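Local coordinates for protein trilobed Protease (Pyrococcus furiosus, PDB 2GOP) that probably cleaves peptides as part of a protease whose beta-propeller domain, the part in this structure, has an open Velcro topology, at residues A[16-28]-A[305-317]. Numbering follows the deposited sequence.
Sequences YLSDPRTKGELVA and MGFDVDEIVVYLK
Asp310 OD2 takes the backbone N-H of Gly24 at 2.7 Å in a nearly straight bond (175° at the hydrogen). It uses its anti lone pair. Two residues along, Asp308 OD2 accepts from Thr22 N at 2.9 Å (164°), also on the anti side but tilted out of the carboxylate plane. In both aspartates CG stands anti to the backbone N (chi1 -175° in Asp310), which carries the carboxylate across, to strand 16-23 at Thr22 and to the turn that follows it at Gly24. No backbone-to-backbone hydrogen bond joins the two segments; these carboxylates make the direct polar links. Water 1 adds a bridge: it donates to Thr22 OG1 and Gly24 O and accepts from Glu311 N. Thr22 OG1 itself donates to the carbonyl O of Leu26, the last residue of the type II' turn 23-26, from the face opposite Lys23 N.

Strands 16-23 and 303-309 are the first strands of the first and last four-stranded blades of a seven-bladed propeller. They run nearly parallel here. Each blade is built from one continuous piece of chain, so no strand is shared to close the ring: this is the open Velcro topology. The blades meet face to face through side chains instead. Pro20 CG rests on Gly306 O at 3.5 Å, and Pro20 CD meets Leu316 CD1 at 3.8 Å. Leu316 CD2 packs on Leu17 CB at 3.7 Å. Thr22 CG2 lies 3.6 Å from Ile312 O.

Arg21 grips Asp19 OD1 side-on with NE and NH2, while its CD passes Asp308 OD2 at 3.8 Å. A leucine in its place would probably leave Asp19 OD1 without both donors and remove a positive charge near Asp308. Arg65 holds Asp19 OD2, and Lys269 holds Asp308 OD1.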
# COMPACT_ATOMS: atom_id res chain seq x y z
N TYR A 16 -22.97 -7.88 6.53
CA TYR A 16 -21.83 -7.04 6.19
C TYR A 16 -21.92 -6.60 4.73
O TYR A 16 -21.82 -7.42 3.82
CB TYR A 16 -20.52 -7.79 6.44
CG TYR A 16 -20.32 -8.15 7.90
CD1 TYR A 16 -19.82 -7.21 8.80
CD2 TYR A 16 -20.63 -9.41 8.38
CE1 TYR A 16 -19.64 -7.53 10.15
CE2 TYR A 16 -20.46 -9.74 9.72
CZ TYR A 16 -19.97 -8.79 10.60
OH TYR A 16 -19.78 -9.12 11.93
N LEU A 17 -22.11 -5.29 4.53
CA LEU A 17 -22.32 -4.72 3.21
C LEU A 17 -21.02 -4.19 2.61
O LEU A 17 -20.23 -3.57 3.30
CB LEU A 17 -23.33 -3.57 3.28
CG LEU A 17 -24.82 -3.93 3.17
CD1 LEU A 17 -25.24 -4.92 4.23
CD2 LEU A 17 -25.63 -2.67 3.25
N SER A 18 -20.83 -4.42 1.31
CA SER A 18 -19.64 -3.91 0.64
C SER A 18 -19.94 -3.58 -0.81
O SER A 18 -20.93 -4.02 -1.37
CB SER A 18 -18.48 -4.91 0.73
OG SER A 18 -18.84 -6.18 0.20
N ASP A 19 -19.06 -2.76 -1.39
CA ASP A 19 -19.04 -2.50 -2.82
C ASP A 19 -20.35 -1.95 -3.39
O ASP A 19 -20.98 -2.59 -4.27
CB ASP A 19 -18.61 -3.76 -3.56
CG ASP A 19 -18.03 -3.47 -4.93
OD1 ASP A 19 -17.93 -2.28 -5.31
OD2 ASP A 19 -17.66 -4.45 -5.63
N PRO A 20 -20.74 -0.74 -2.95
CA PRO A 20 -21.99 -0.12 -3.44
C PRO A 20 -21.84 0.35 -4.88
O PRO A 20 -20.80 0.88 -5.26
CB PRO A 20 -22.17 1.08 -2.52
CG PRO A 20 -20.79 1.44 -2.10
CD PRO A 20 -20.03 0.13 -2.01
N ARG A 21 -22.89 0.15 -5.66
CA ARG A 21 -22.90 0.48 -7.07
C ARG A 21 -24.24 1.07 -7.45
O ARG A 21 -25.27 0.72 -6.88
CB ARG A 21 -22.67 -0.78 -7.90
CG ARG A 21 -21.31 -1.42 -7.67
CD ARG A 21 -20.26 -0.71 -8.45
NE ARG A 21 -18.95 -0.90 -7.87
CZ ARG A 21 -17.81 -0.54 -8.46
NH1 ARG A 21 -17.82 0.02 -9.66
NH2 ARG A 21 -16.66 -0.77 -7.84
N THR A 22 -24.22 1.94 -8.45
CA THR A 22 -25.45 2.49 -8.99
C THR A 22 -25.37 2.81 -10.49
O THR A 22 -24.34 3.28 -10.98
CB THR A 22 -25.88 3.75 -8.20
OG1 THR A 22 -27.21 4.13 -8.60
CG2 THR A 22 -24.90 4.90 -8.44
N LYS A 23 -26.45 2.50 -11.20
CA LYS A 23 -26.67 2.96 -12.57
C LYS A 23 -28.14 3.23 -12.71
O LYS A 23 -28.96 2.40 -12.31
CB LYS A 23 -26.27 1.89 -13.59
CG LYS A 23 -24.79 1.57 -13.65
CD LYS A 23 -23.96 2.75 -14.13
CE LYS A 23 -22.50 2.35 -14.28
NZ LYS A 23 -21.63 3.46 -14.74
N GLY A 24 -28.49 4.39 -13.26
CA GLY A 24 -29.88 4.75 -13.45
C GLY A 24 -30.65 4.73 -12.15
O GLY A 24 -30.29 5.43 -11.21
N GLU A 25 -31.71 3.94 -12.10
CA GLU A 25 -32.54 3.83 -10.90
C GLU A 25 -32.26 2.53 -10.15
O GLU A 25 -33.02 2.14 -9.25
CB GLU A 25 -34.03 3.94 -11.28
CG GLU A 25 -34.45 5.33 -11.77
CD GLU A 25 -34.98 6.23 -10.66
OE1 GLU A 25 -34.44 6.20 -9.53
OE2 GLU A 25 -35.95 6.97 -10.92
N LEU A 26 -31.17 1.87 -10.51
CA LEU A 26 -30.72 0.66 -9.82
C LEU A 26 -29.55 0.94 -8.89
O LEU A 26 -28.65 1.72 -9.22
CB LEU A 26 -30.30 -0.42 -10.82
CG LEU A 26 -31.42 -1.04 -11.66
CD1 LEU A 26 -30.85 -2.11 -12.59
CD2 LEU A 26 -32.53 -1.62 -10.78
N VAL A 27 -29.58 0.31 -7.72
CA VAL A 27 -28.41 0.22 -6.87
C VAL A 27 -28.13 -1.26 -6.67
O VAL A 27 -29.04 -2.09 -6.73
CB VAL A 27 -28.61 0.93 -5.51
CG1 VAL A 27 -28.95 2.40 -5.74
CG2 VAL A 27 -29.69 0.26 -4.69
N ALA A 28 -26.86 -1.60 -6.46
CA ALA A 28 -26.48 -2.95 -6.08
C ALA A 28 -25.34 -2.91 -5.07
O ALA A 28 -24.62 -1.91 -4.95
CB ALA A 28 -26.06 -3.79 -7.29
N MET A 305 -17.59 4.19 3.51
CA MET A 305 -16.83 3.02 3.10
C MET A 305 -17.21 2.60 1.69
O MET A 305 -17.86 1.57 1.49
CB MET A 305 -17.05 1.88 4.09
CG MET A 305 -16.48 2.19 5.48
SD MET A 305 -16.81 0.88 6.67
CE MET A 305 -15.88 -0.47 5.96
N GLY A 306 -16.80 3.40 0.72
CA GLY A 306 -17.13 3.17 -0.67
C GLY A 306 -18.39 3.89 -1.10
O GLY A 306 -19.35 4.04 -0.33
N PHE A 307 -18.40 4.32 -2.36
CA PHE A 307 -19.55 5.01 -2.92
C PHE A 307 -19.55 4.82 -4.42
O PHE A 307 -18.58 4.33 -5.00
CB PHE A 307 -19.48 6.50 -2.60
CG PHE A 307 -18.36 7.21 -3.32
CD1 PHE A 307 -17.07 7.19 -2.82
CD2 PHE A 307 -18.61 7.87 -4.51
CE1 PHE A 307 -16.04 7.82 -3.50
CE2 PHE A 307 -17.58 8.50 -5.19
CZ PHE A 307 -16.30 8.46 -4.68
N ASP A 308 -20.63 5.25 -5.06
CA ASP A 308 -20.70 5.28 -6.51
C ASP A 308 -21.64 6.39 -6.90
O ASP A 308 -22.43 6.85 -6.07
CB ASP A 308 -21.19 3.94 -7.04
CG ASP A 308 -20.90 3.74 -8.50
OD1 ASP A 308 -20.04 4.45 -9.07
OD2 ASP A 308 -21.54 2.84 -9.09
N VAL A 309 -21.57 6.82 -8.15
CA VAL A 309 -22.42 7.90 -8.64
C VAL A 309 -22.81 7.68 -10.11
O VAL A 309 -21.98 7.32 -10.94
CB VAL A 309 -21.74 9.28 -8.46
CG1 VAL A 309 -20.31 9.26 -9.03
CG2 VAL A 309 -22.55 10.38 -9.11
N ASP A 310 -24.09 7.86 -10.41
CA ASP A 310 -24.55 7.94 -11.80
C ASP A 310 -25.61 9.05 -11.85
O ASP A 310 -25.24 10.22 -11.87
CB ASP A 310 -25.05 6.57 -12.29
CG ASP A 310 -25.43 6.57 -13.77
OD1 ASP A 310 -24.68 7.13 -14.61
OD2 ASP A 310 -26.50 6.01 -14.11
N GLU A 311 -26.90 8.71 -11.83
CA GLU A 311 -27.95 9.73 -11.73
C GLU A 311 -28.09 10.19 -10.29
O GLU A 311 -28.47 11.34 -10.03
CB GLU A 311 -29.29 9.18 -12.23
CG GLU A 311 -29.34 8.96 -13.73
CD GLU A 311 -30.62 8.28 -14.18
OE1 GLU A 311 -30.77 8.07 -15.41
OE2 GLU A 311 -31.47 7.96 -13.31
N ILE A 312 -27.76 9.28 -9.38
CA ILE A 312 -27.87 9.47 -7.95
C ILE A 312 -26.52 9.11 -7.32
O ILE A 312 -25.72 8.41 -7.92
CB ILE A 312 -29.00 8.55 -7.40
CG1 ILE A 312 -29.85 9.29 -6.37
CG2 ILE A 312 -28.46 7.21 -6.88
CD1 ILE A 312 -30.93 10.14 -7.03
N VAL A 313 -26.25 9.60 -6.11
CA VAL A 313 -25.07 9.15 -5.37
C VAL A 313 -25.48 8.06 -4.38
O VAL A 313 -26.52 8.18 -3.75
CB VAL A 313 -24.37 10.29 -4.58
CG1 VAL A 313 -23.14 9.74 -3.85
CG2 VAL A 313 -23.99 11.43 -5.52
N VAL A 314 -24.66 7.01 -4.28
CA VAL A 314 -24.90 5.91 -3.35
C VAL A 314 -23.63 5.65 -2.55
O VAL A 314 -22.53 5.74 -3.09
CB VAL A 314 -25.33 4.60 -4.07
CG1 VAL A 314 -24.14 3.90 -4.72
CG2 VAL A 314 -26.03 3.65 -3.10
N TYR A 315 -23.79 5.34 -1.28
CA TYR A 315 -22.62 5.06 -0.46
C TYR A 315 -22.97 4.19 0.72
O TYR A 315 -24.14 4.12 1.14
CB TYR A 315 -21.96 6.37 0.01
CG TYR A 315 -22.92 7.38 0.64
CD1 TYR A 315 -23.26 7.32 1.99
CD2 TYR A 315 -23.44 8.42 -0.11
CE1 TYR A 315 -24.12 8.26 2.56
CE2 TYR A 315 -24.30 9.37 0.45
CZ TYR A 315 -24.63 9.28 1.78
OH TYR A 315 -25.49 10.22 2.30
N LEU A 316 -21.95 3.49 1.22
CA LEU A 316 -22.00 2.83 2.51
C LEU A 316 -21.49 3.79 3.59
O LEU A 316 -20.41 4.39 3.44
CB LEU A 316 -21.17 1.55 2.50
CG LEU A 316 -21.68 0.39 1.62
CD1 LEU A 316 -20.69 -0.78 1.65
CD2 LEU A 316 -23.06 -0.07 2.09
N LYS A 317 -22.25 3.93 4.68
CA LYS A 317 -21.88 4.77 5.81
C LYS A 317 -21.89 3.98 7.13
O LYS A 317 -22.92 3.42 7.51
CB LYS A 317 -22.84 5.96 5.93
CG LYS A 317 -22.62 6.81 7.17
CD LYS A 317 -23.35 8.14 7.11
CE LYS A 317 -24.84 7.98 7.10
NZ LYS A 317 -25.55 9.25 7.46
O HOH W 1 -28.00 6.41 -10.34
O HOH W 2 -22.07 4.47 -11.96